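Local coordinates for protein Tni2 (PDB 6B12) that probably acts as an immunity protein that binds and neutralises a cognate toxin, protecting the bacterium that makes it, at residues 55-68 and 108-122. Residues are numbered along the deposited sequence; the frame is centred on the assembly and turned at random.
Sequences LAIVVPDRQHLAIL and YSWFEQFPQVSPSIF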
ATOM      1  N   LEU C  55       2.905  10.500   2.568  1.00 14.14           N
ATOM      2  CA  LEU C  55       3.590   9.244   2.818  1.00 16.03           C
ATOM      3  C   LEU C  55       4.981   9.437   2.252  1.00 16.31           C
ATOM      4  O   LEU C  55       5.113   9.762   1.071  1.00 19.37           O
ATOM      5  CB  LEU C  55       2.843   8.084   2.144  1.00 20.91           C
ATOM      6  CG  LEU C  55       3.209   6.640   2.439  1.00 23.50           C
ATOM      7  CD1 LEU C  55       3.022   6.284   3.936  1.00 25.80           C
ATOM      8  CD2 LEU C  55       2.334   5.750   1.570  1.00 21.94           C
ATOM      9  N   ALA C  56       6.010   9.270   3.093  1.00 12.87           N
ATOM     10  CA  ALA C  56       7.380   9.583   2.676  1.00 13.56           C
ATOM     11  C   ALA C  56       8.288   8.401   2.946  1.00 12.62           C
ATOM     12  O   ALA C  56       8.192   7.768   4.005  1.00 16.09           O
ATOM     13  CB  ALA C  56       7.941  10.812   3.431  1.00 12.82           C
ATOM     14  N   ILE C  57       9.178   8.110   1.991  1.00 13.55           N
ATOM     15  CA  ILE C  57      10.238   7.130   2.198  1.00 12.77           C
ATOM     16  C   ILE C  57      11.551   7.747   1.747  1.00 14.85           C
ATOM     17  O   ILE C  57      11.586   8.665   0.924  1.00 14.15           O
ATOM     18  CB  ILE C  57      10.005   5.793   1.447  1.00 14.84           C
ATOM     19  CG1 ILE C  57       9.831   6.052  -0.054  1.00 16.46           C
ATOM     20  CG2 ILE C  57       8.795   5.040   2.037  1.00 20.27           C
ATOM     21  CD1 ILE C  57      10.105   4.832  -0.924  1.00 27.22           C
ATOM     22  N   VAL C  58      12.633   7.270   2.324  1.00 12.51           N
ATOM     23  CA  VAL C  58      13.955   7.591   1.802  1.00 12.90           C
ATOM     24  C   VAL C  58      14.313   6.522   0.775  1.00 12.00           C
ATOM     25  O   VAL C  58      14.286   5.327   1.079  1.00 15.80           O
ATOM     26  CB  VAL C  58      14.995   7.661   2.927  1.00 14.95           C
ATOM     27  CG1 VAL C  58      16.386   7.854   2.339  1.00 16.16           C
ATOM     28  CG2 VAL C  58      14.647   8.812   3.920  1.00 15.89           C
ATOM     29  N   VAL C  59      14.599   6.945  -0.450  1.00 14.44           N
ATOM     30  CA  VAL C  59      15.022   5.996  -1.487  1.00 14.70           C
ATOM     31  C   VAL C  59      16.329   5.355  -1.038  1.00 14.97           C
ATOM     32  O   VAL C  59      17.131   6.017  -0.353  1.00 15.46           O
ATOM     33  CB  VAL C  59      15.176   6.736  -2.826  1.00 16.06           C
ATOM     34  CG1 VAL C  59      15.620   5.805  -3.963  1.00 15.05           C
ATOM     35  CG2 VAL C  59      13.838   7.459  -3.183  1.00 12.54           C
ATOM     36  N   PRO C  60      16.587   4.070  -1.315  1.00 19.19           N
ATOM     37  CA  PRO C  60      17.775   3.437  -0.716  1.00 17.62           C
ATOM     38  C   PRO C  60      19.103   4.047  -1.145  1.00 18.14           C
ATOM     39  O   PRO C  60      20.107   3.787  -0.464  1.00 18.72           O
ATOM     40  CB  PRO C  60      17.645   1.969  -1.145  1.00 17.06           C
ATOM     41  CG  PRO C  60      16.134   1.791  -1.264  1.00 19.07           C
ATOM     42  CD  PRO C  60      15.695   3.072  -1.917  1.00 16.55           C
ATOM     43  N   ASP C  61      19.132   4.920  -2.157  1.00 16.68           N
ATOM     44  CA  ASP C  61      20.364   5.633  -2.476  1.00 19.30           C
ATOM     45  C   ASP C  61      20.691   6.729  -1.457  1.00 18.36           C
ATOM     46  O   ASP C  61      21.762   7.329  -1.555  1.00 17.47           O
ATOM     47  CB  ASP C  61      20.310   6.204  -3.913  1.00 14.91           C
ATOM     48  CG  ASP C  61      19.232   7.271  -4.116  1.00 15.32           C
ATOM     49  OD1 ASP C  61      18.668   7.792  -3.139  1.00 15.71           O
ATOM     50  OD2 ASP C  61      18.946   7.581  -5.289  1.00 17.51           O
ATOM     51  N   ARG C  62      19.795   6.965  -0.492  1.00 14.51           N
ATOM     52  CA  ARG C  62      19.963   7.957   0.577  1.00 15.05           C
ATOM     53  C   ARG C  62      20.213   9.356   0.038  1.00 18.05           C
ATOM     54  O   ARG C  62      20.822  10.195   0.714  1.00 16.17           O
ATOM     55  CB  ARG C  62      21.076   7.574   1.556  1.00 15.58           C
ATOM     56  CG  ARG C  62      20.985   6.173   2.096  1.00 22.51           C
ATOM     57  CD  ARG C  62      19.739   5.944   2.868  1.00 30.39           C
ATOM     58  NE  ARG C  62      19.635   6.821   4.039  1.00 33.05           N
ATOM     59  CZ  ARG C  62      18.628   6.760   4.903  1.00 30.26           C
ATOM     60  NH1 ARG C  62      17.670   5.854   4.724  1.00 26.84           N
ATOM     61  NH2 ARG C  62      18.570   7.603   5.936  1.00 24.47           N
ATOM     62  N   GLN C  63      19.717   9.655  -1.166  1.00 13.58           N
ATOM     63  CA  GLN C  63      19.876  11.013  -1.673  1.00 14.11           C
ATOM     64  C   GLN C  63      18.641  11.470  -2.428  1.00 17.08           C
ATOM     65  O   GLN C  63      18.676  12.522  -3.087  1.00 14.49           O
ATOM     66  CB  GLN C  63      21.146  11.118  -2.541  1.00 19.29           C
ATOM     67  CG  GLN C  63      21.254  10.126  -3.713  1.00 14.93           C
ATOM     68  CD  GLN C  63      22.713   9.966  -4.111  1.00 16.67           C
ATOM     69  OE1 GLN C  63      23.270  10.811  -4.817  1.00 18.70           O
ATOM     70  NE2 GLN C  63      23.340   8.911  -3.628  1.00 16.18           N
ATOM     71  N   HIS C  64      17.562  10.707  -2.342  1.00 14.50           N
ATOM     72  CA  HIS C  64      16.249  11.137  -2.782  1.00 15.12           C
ATOM     73  C   HIS C  64      15.225  10.686  -1.765  1.00 14.18           C
ATOM     74  O   HIS C  64      15.407   9.686  -1.058  1.00 14.39           O
ATOM     75  CB  HIS C  64      15.903  10.543  -4.159  1.00 13.65           C
ATOM     76  CG  HIS C  64      16.849  10.950  -5.233  1.00 13.31           C
ATOM     77  ND1 HIS C  64      17.932  10.181  -5.606  1.00 12.51           N
ATOM     78  CD2 HIS C  64      16.873  12.051  -6.020  1.00 13.96           C
ATOM     79  CE1 HIS C  64      18.571  10.784  -6.590  1.00 17.64           C
ATOM     80  NE2 HIS C  64      17.961  11.926  -6.852  1.00 15.63           N
ATOM     81  N   LEU C  65      14.116  11.415  -1.728  1.00 15.29           N
ATOM     82  CA  LEU C  65      12.933  10.975  -1.016  1.00 13.76           C
ATOM     83  C   LEU C  65      11.813  10.793  -2.030  1.00 15.14           C
ATOM     84  O   LEU C  65      11.728  11.530  -3.018  1.00 17.04           O
ATOM     85  CB  LEU C  65      12.512  11.993   0.045  1.00 12.87           C
ATOM     86  CG  LEU C  65      13.621  12.185   1.109  1.00 16.66           C
ATOM     87  CD1 LEU C  65      14.359  13.483   0.809  1.00 17.34           C
ATOM     88  CD2 LEU C  65      13.023  12.191   2.494  1.00 20.38           C
ATOM     89  N   ALA C  66      10.984   9.791  -1.812  1.00 12.57           N
ATOM     90  CA  ALA C  66       9.748   9.668  -2.573  1.00 11.88           C
ATOM     91  C   ALA C  66       8.625  10.100  -1.646  1.00 12.62           C
ATOM     92  O   ALA C  66       8.521   9.602  -0.522  1.00 14.66           O
ATOM     93  CB  ALA C  66       9.529   8.243  -3.068  1.00 13.18           C
ATOM     94  N   ILE C  67       7.786  11.017  -2.123  1.00 14.93           N
ATOM     95  CA  ILE C  67       6.775  11.647  -1.292  1.00 13.49           C
ATOM     96  C   ILE C  67       5.444  11.462  -1.991  1.00 13.46           C
ATOM     97  O   ILE C  67       5.257  12.000  -3.082  1.00 15.41           O
ATOM     98  CB  ILE C  67       7.040  13.152  -1.103  1.00 14.54           C
ATOM     99  CG1 ILE C  67       8.465  13.448  -0.603  1.00 19.35           C
ATOM    100  CG2 ILE C  67       5.968  13.726  -0.183  1.00 15.63           C
ATOM    101  CD1 ILE C  67       8.705  12.977   0.753  1.00 19.88           C
ATOM    102  N   LEU C  68       4.515  10.756  -1.356  1.00 11.86           N
ATOM    103  CA  LEU C  68       3.147  10.652  -1.865  1.00 11.44           C
ATOM    104  C   LEU C  68       2.313  11.688  -1.121  1.00 15.74           C
ATOM    105  O   LEU C  68       2.099  11.569   0.089  1.00 16.76           O
ATOM    106  CB  LEU C  68       2.616   9.243  -1.664  1.00 15.24           C
ATOM    107  CG  LEU C  68       1.241   9.001  -2.264  1.00 13.48           C
ATOM    108  CD1 LEU C  68       1.219   9.279  -3.775  1.00 14.06           C
ATOM    109  CD2 LEU C  68       0.875   7.567  -1.953  1.00 18.18           C
ATOM    110  N   TYR C 108      -1.295   6.727  -7.283  1.00 18.28           N
ATOM    111  CA  TYR C 108      -0.320   6.054  -6.433  1.00 17.63           C
ATOM    112  C   TYR C 108      -0.854   5.950  -5.005  1.00 17.64           C
ATOM    113  O   TYR C 108      -1.458   6.895  -4.484  1.00 17.33           O
ATOM    114  CB  TYR C 108       1.008   6.803  -6.460  1.00 16.14           C
ATOM    115  CG  TYR C 108       1.728   6.637  -7.781  1.00 17.03           C
ATOM    116  CD1 TYR C 108       2.255   5.402  -8.151  1.00 19.74           C
ATOM    117  CD2 TYR C 108       1.857   7.698  -8.664  1.00 14.34           C
ATOM    118  CE1 TYR C 108       2.927   5.231  -9.377  1.00 17.50           C
ATOM    119  CE2 TYR C 108       2.544   7.539  -9.909  1.00 17.63           C
ATOM    120  CZ  TYR C 108       3.069   6.298 -10.233  1.00 17.79           C
ATOM    121  OH  TYR C 108       3.730   6.108 -11.429  1.00 19.06           O
ATOM    122  N   SER C 109      -0.636   4.786  -4.376  1.00 14.58           N
ATOM    123  CA  SER C 109      -1.358   4.398  -3.175  1.00 16.26           C
ATOM    124  C   SER C 109      -0.471   4.072  -1.988  1.00 19.47           C
ATOM    125  O   SER C 109      -0.831   4.442  -0.879  1.00 14.92           O
ATOM    126  CB  SER C 109      -2.282   3.217  -3.466  1.00 22.20           C
ATOM    127  OG  SER C 109      -3.210   3.621  -4.459  1.00 27.22           O
ATOM    128  N   TRP C 110       0.672   3.404  -2.179  1.00 16.38           N
ATOM    129  CA  TRP C 110       1.577   3.131  -1.059  1.00 14.01           C
ATOM    130  C   TRP C 110       2.887   2.610  -1.633  1.00 15.14           C
ATOM    131  O   TRP C 110       2.981   2.319  -2.826  1.00 16.47           O
ATOM    132  CB  TRP C 110       0.977   2.137  -0.054  1.00 14.85           C
ATOM    133  CG  TRP C 110       0.830   0.675  -0.490  1.00 16.60           C
ATOM    134  CD1 TRP C 110       1.783  -0.304  -0.431  1.00 17.44           C
ATOM    135  CD2 TRP C 110      -0.354   0.046  -0.995  1.00 16.46           C
ATOM    136  NE1 TRP C 110       1.278  -1.496  -0.889  1.00 16.27           N
ATOM    137  CE2 TRP C 110      -0.042  -1.311  -1.228  1.00 19.59           C
ATOM    138  CE3 TRP C 110      -1.647   0.495  -1.270  1.00 20.45           C
ATOM    139  CZ2 TRP C 110      -0.967  -2.210  -1.743  1.00 23.19           C
ATOM    140  CZ3 TRP C 110      -2.574  -0.407  -1.766  1.00 22.80           C
ATOM    141  CH2 TRP C 110      -2.228  -1.739  -2.004  1.00 22.45           C
ATOM    142  N   PHE C 111       3.897   2.480  -0.769  1.00 14.52           N
ATOM    143  CA  PHE C 111       5.232   2.062  -1.195  1.00 11.80           C
ATOM    144  C   PHE C 111       5.509   0.632  -0.752  1.00 15.52           C
ATOM    145  O   PHE C 111       5.011   0.182   0.281  1.00 19.28           O
ATOM    146  CB  PHE C 111       6.326   2.965  -0.596  1.00 13.58           C
ATOM    147  CG  PHE C 111       6.251   4.393  -1.035  1.00 15.54           C
ATOM    148  CD1 PHE C 111       6.656   4.768  -2.309  1.00 13.65           C
ATOM    149  CD2 PHE C 111       5.760   5.373  -0.171  1.00 16.73           C
ATOM    150  CE1 PHE C 111       6.578   6.093  -2.721  1.00 15.88           C
ATOM    151  CE2 PHE C 111       5.687   6.692  -0.573  1.00 17.44           C
ATOM    152  CZ  PHE C 111       6.101   7.066  -1.839  1.00 19.20           C
ATOM    153  N   GLU C 112       6.323  -0.076  -1.534  1.00 16.73           N
ATOM    154  CA  GLU C 112       6.887  -1.353  -1.110  1.00 20.21           C
ATOM    155  C   GLU C 112       8.349  -1.377  -1.498  1.00 20.64           C
ATOM    156  O   GLU C 112       8.801  -0.589  -2.327  1.00 20.17           O
ATOM    157  CB  GLU C 112       6.185  -2.560  -1.747  1.00 18.86           C
ATOM    158  CG  GLU C 112       4.713  -2.683  -1.411  1.00 19.36           C
ATOM    159  CD  GLU C 112       4.450  -3.180   0.008  1.00 19.60           C
ATOM    160  OE1 GLU C 112       5.403  -3.563   0.733  1.00 21.87           O
ATOM    161  OE2 GLU C 112       3.268  -3.164   0.389  1.00 22.59           O
ATOM    162  N   GLN C 113       9.096  -2.301  -0.904  1.00 22.59           N
ATOM    163  CA  GLN C 113      10.507  -2.451  -1.222  1.00 21.35           C
ATOM    164  C   GLN C 113      10.746  -3.867  -1.723  1.00 20.26           C
ATOM    165  O   GLN C 113      10.407  -4.836  -1.035  1.00 23.89           O
ATOM    166  CB  GLN C 113      11.380  -2.146   0.000  1.00 26.04           C
ATOM    167  CG  GLN C 113      12.748  -1.623  -0.385  1.00 39.89           C
ATOM    168  CD  GLN C 113      13.656  -1.382   0.801  1.00 43.70           C
ATOM    169  OE1 GLN C 113      13.193  -1.193   1.931  1.00 43.44           O
ATOM    170  NE2 GLN C 113      14.967  -1.395   0.549  1.00 42.75           N
ATOM    171  N   PHE C 114      11.311  -3.980  -2.917  1.00 19.86           N
ATOM    172  CA  PHE C 114      11.724  -5.247  -3.498  1.00 18.00           C
ATOM    173  C   PHE C 114      13.226  -5.231  -3.763  1.00 20.83           C
ATOM    174  O   PHE C 114      13.846  -4.164  -3.784  1.00 24.69           O
ATOM    175  CB  PHE C 114      10.968  -5.519  -4.810  1.00 18.25           C
ATOM    176  CG  PHE C 114       9.490  -5.719  -4.625  1.00 19.77           C
ATOM    177  CD1 PHE C 114       8.985  -6.963  -4.309  1.00 26.08           C
ATOM    178  CD2 PHE C 114       8.616  -4.655  -4.759  1.00 18.13           C
ATOM    179  CE1 PHE C 114       7.608  -7.151  -4.130  1.00 30.87           C
ATOM    180  CE2 PHE C 114       7.232  -4.819  -4.567  1.00 20.18           C
ATOM    181  CZ  PHE C 114       6.737  -6.081  -4.261  1.00 25.26           C
ATOM    182  N   PRO C 115      13.843  -6.392  -3.962  1.00 25.36           N
ATOM    183  CA  PRO C 115      15.252  -6.408  -4.379  1.00 27.64           C
ATOM    184  C   PRO C 115      15.449  -5.661  -5.689  1.00 24.98           C
ATOM    185  O   PRO C 115      14.641  -5.771  -6.615  1.00 26.71           O
ATOM    186  CB  PRO C 115      15.574  -7.902  -4.527  1.00 36.22           C
ATOM    187  CG  PRO C 115      14.317  -8.649  -4.199  1.00 37.33           C
ATOM    188  CD  PRO C 115      13.349  -7.722  -3.565  1.00 31.25           C
ATOM    189  N   GLN C 116      16.525  -4.873  -5.752  1.00 23.33           N
ATOM    190  CA  GLN C 116      16.800  -4.064  -6.932  1.00 23.47           C
ATOM    191  C   GLN C 116      18.282  -4.128  -7.263  1.00 26.01           C
ATOM    192  O   GLN C 116      19.122  -4.352  -6.395  1.00 25.25           O
ATOM    193  CB  GLN C 116      16.387  -2.596  -6.734  1.00 21.74           C
ATOM    194  CG  GLN C 116      14.928  -2.373  -6.387  1.00 22.61           C
ATOM    195  CD  GLN C 116      13.997  -2.681  -7.555  1.00 22.40           C
ATOM    196  OE1 GLN C 116      14.447  -2.893  -8.688  1.00 25.84           O
ATOM    197  NE2 GLN C 116      12.697  -2.698  -7.285  1.00 19.98           N
ATOM    198  N   VAL C 117      18.594  -3.896  -8.542  1.00 30.57           N
ATOM    199  CA  VAL C 117      19.992  -3.842  -8.964  1.00 32.15           C
ATOM    200  C   VAL C 117      20.618  -2.489  -8.672  1.00 28.31           C
ATOM    201  O   VAL C 117      21.835  -2.336  -8.794  1.00 30.82           O
ATOM    202  CB  VAL C 117      20.113  -4.176 -10.466  1.00 35.84           C
ATOM    203  CG1 VAL C 117      19.218  -5.367 -10.831  1.00 37.83           C
ATOM    204  CG2 VAL C 117      19.738  -2.970 -11.313  1.00 33.88           C
ATOM    205  N   SER C 118      19.822  -1.499  -8.274  1.00 19.27           N
ATOM    206  CA  SER C 118      20.321  -0.193  -7.961  1.00 19.15           C
ATOM    207  C   SER C 118      19.562   0.366  -6.770  1.00 18.32           C
ATOM    208  O   SER C 118      18.316   0.318  -6.751  1.00 16.05           O
ATOM    209  CB  SER C 118      20.164   0.758  -9.147  1.00 20.12           C
ATOM    210  OG  SER C 118      20.365   2.083  -8.708  1.00 18.20           O
ATOM    211  N   PRO C 119      20.270   0.940  -5.795  1.00 15.05           N
ATOM    212  CA  PRO C 119      19.580   1.594  -4.670  1.00 17.47           C
ATOM    213  C   PRO C 119      18.762   2.794  -5.089  1.00 14.72           C
ATOM    214  O   PRO C 119      17.975   3.308  -4.273  1.00 16.31           O
ATOM    215  CB  PRO C 119      20.734   2.024  -3.745  1.00 16.58           C
ATOM    216  CG  PRO C 119      21.854   1.136  -4.107  1.00 21.88           C
ATOM    217  CD  PRO C 119      21.733   0.952  -5.609  1.00 15.39           C
ATOM    218  N   SER C 120      18.935   3.283  -6.317  1.00 14.95           N
ATOM    219  CA  SER C 120      18.159   4.432  -6.759  1.00 14.25           C
ATOM    220  C   SER C 120      16.710   4.073  -7.096  1.00 13.93           C
ATOM    221  O   SER C 120      15.901   4.984  -7.274  1.00 16.52           O
ATOM    222  CB  SER C 120      18.797   5.071  -7.990  1.00 13.18           C
ATOM    223  OG  SER C 120      18.728   4.181  -9.107  1.00 17.13           O
ATOM    224  N   ILE C 121      16.362   2.790  -7.147  1.00 12.47           N
ATOM    225  CA  ILE C 121      15.016   2.359  -7.547  1.00 13.83           C
ATOM    226  C   ILE C 121      14.149   2.193  -6.313  1.00 16.66           C
ATOM    227  O   ILE C 121      14.552   1.536  -5.350  1.00 17.80           O
ATOM    228  CB  ILE C 121      15.069   1.041  -8.340  1.00 15.74           C
ATOM    229  CG1 ILE C 121      15.875   1.231  -9.629  1.00 21.02           C
ATOM    230  CG2 ILE C 121      13.647   0.575  -8.695  1.00 18.42           C
ATOM    231  CD1 ILE C 121      16.215  -0.091 -10.374  1.00 19.14           C
ATOM    232  N   PHE C 122      12.931   2.754  -6.359  1.00 14.96           N
ATOM    233  CA  PHE C 122      11.915   2.480  -5.354  1.00 12.46           C
ATOM    234  C   PHE C 122      10.649   2.022  -6.070  1.00 15.33           C
ATOM    235  O   PHE C 122      10.536   2.100  -7.300  1.00 14.75           O
ATOM    236  CB  PHE C 122      11.645   3.706  -4.466  1.00 13.68           C
ATOM    237  CG  PHE C 122      11.014   4.856  -5.203  1.00 13.28           C
ATOM    238  CD1 PHE C 122      11.792   5.763  -5.911  1.00 13.90           C
ATOM    239  CD2 PHE C 122       9.631   5.034  -5.167  1.00 12.56           C
ATOM    240  CE1 PHE C 122      11.213   6.826  -6.585  1.00 13.61           C
ATOM    241  CE2 PHE C 122       9.023   6.096  -5.858  1.00 17.98           C
ATOM    242  CZ  PHE C 122       9.799   6.998  -6.553  1.00 13.24           C
TER
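Leu55 and Ile57, on strand 55-58, face Phe111 on strand 108-112; the two strand axes run 31° from parallel and approach to 8.1 Å, so side chains, not backbone bonds, bridge the gap. Phe111 lays its ring against the inner face of the hairpin. Ile57 covers one ring face, CG1 3.9 Å from the Phe111 centroid and 4° off the normal; a chi1 of 57° brings CG1 above the ring centre and lets CG2 meet Phe111 CD2. At the ring edge, Phe111 CE2 comes 3.5 Å from Leu55 O, a carbonyl already bonded to Leu68 N. Ala66 CB touches Phe111 CE1 at 3.7 Å and also sits over a face of Phe122, 3.8 Å from that centroid, so one methyl touches both rings. Leu68 CD1 packs on Tyr108 CB. At the hairpin tip the two type I turns meet: Pro60 CB lies 4.0 Å from Pro119 CB. Asp61 braces its own turn, OD1 taking Gln63 N in an Asx turn and OD2 gripping His64 ND1 at 2.8 Å. On strand 78-84, next to 64-68 in the same sheet, Leu80 touches Phe111 and Val82 touches Phe122, within the largely buried interior of two antiparallel sheets packed face to face as in a beta sandwich.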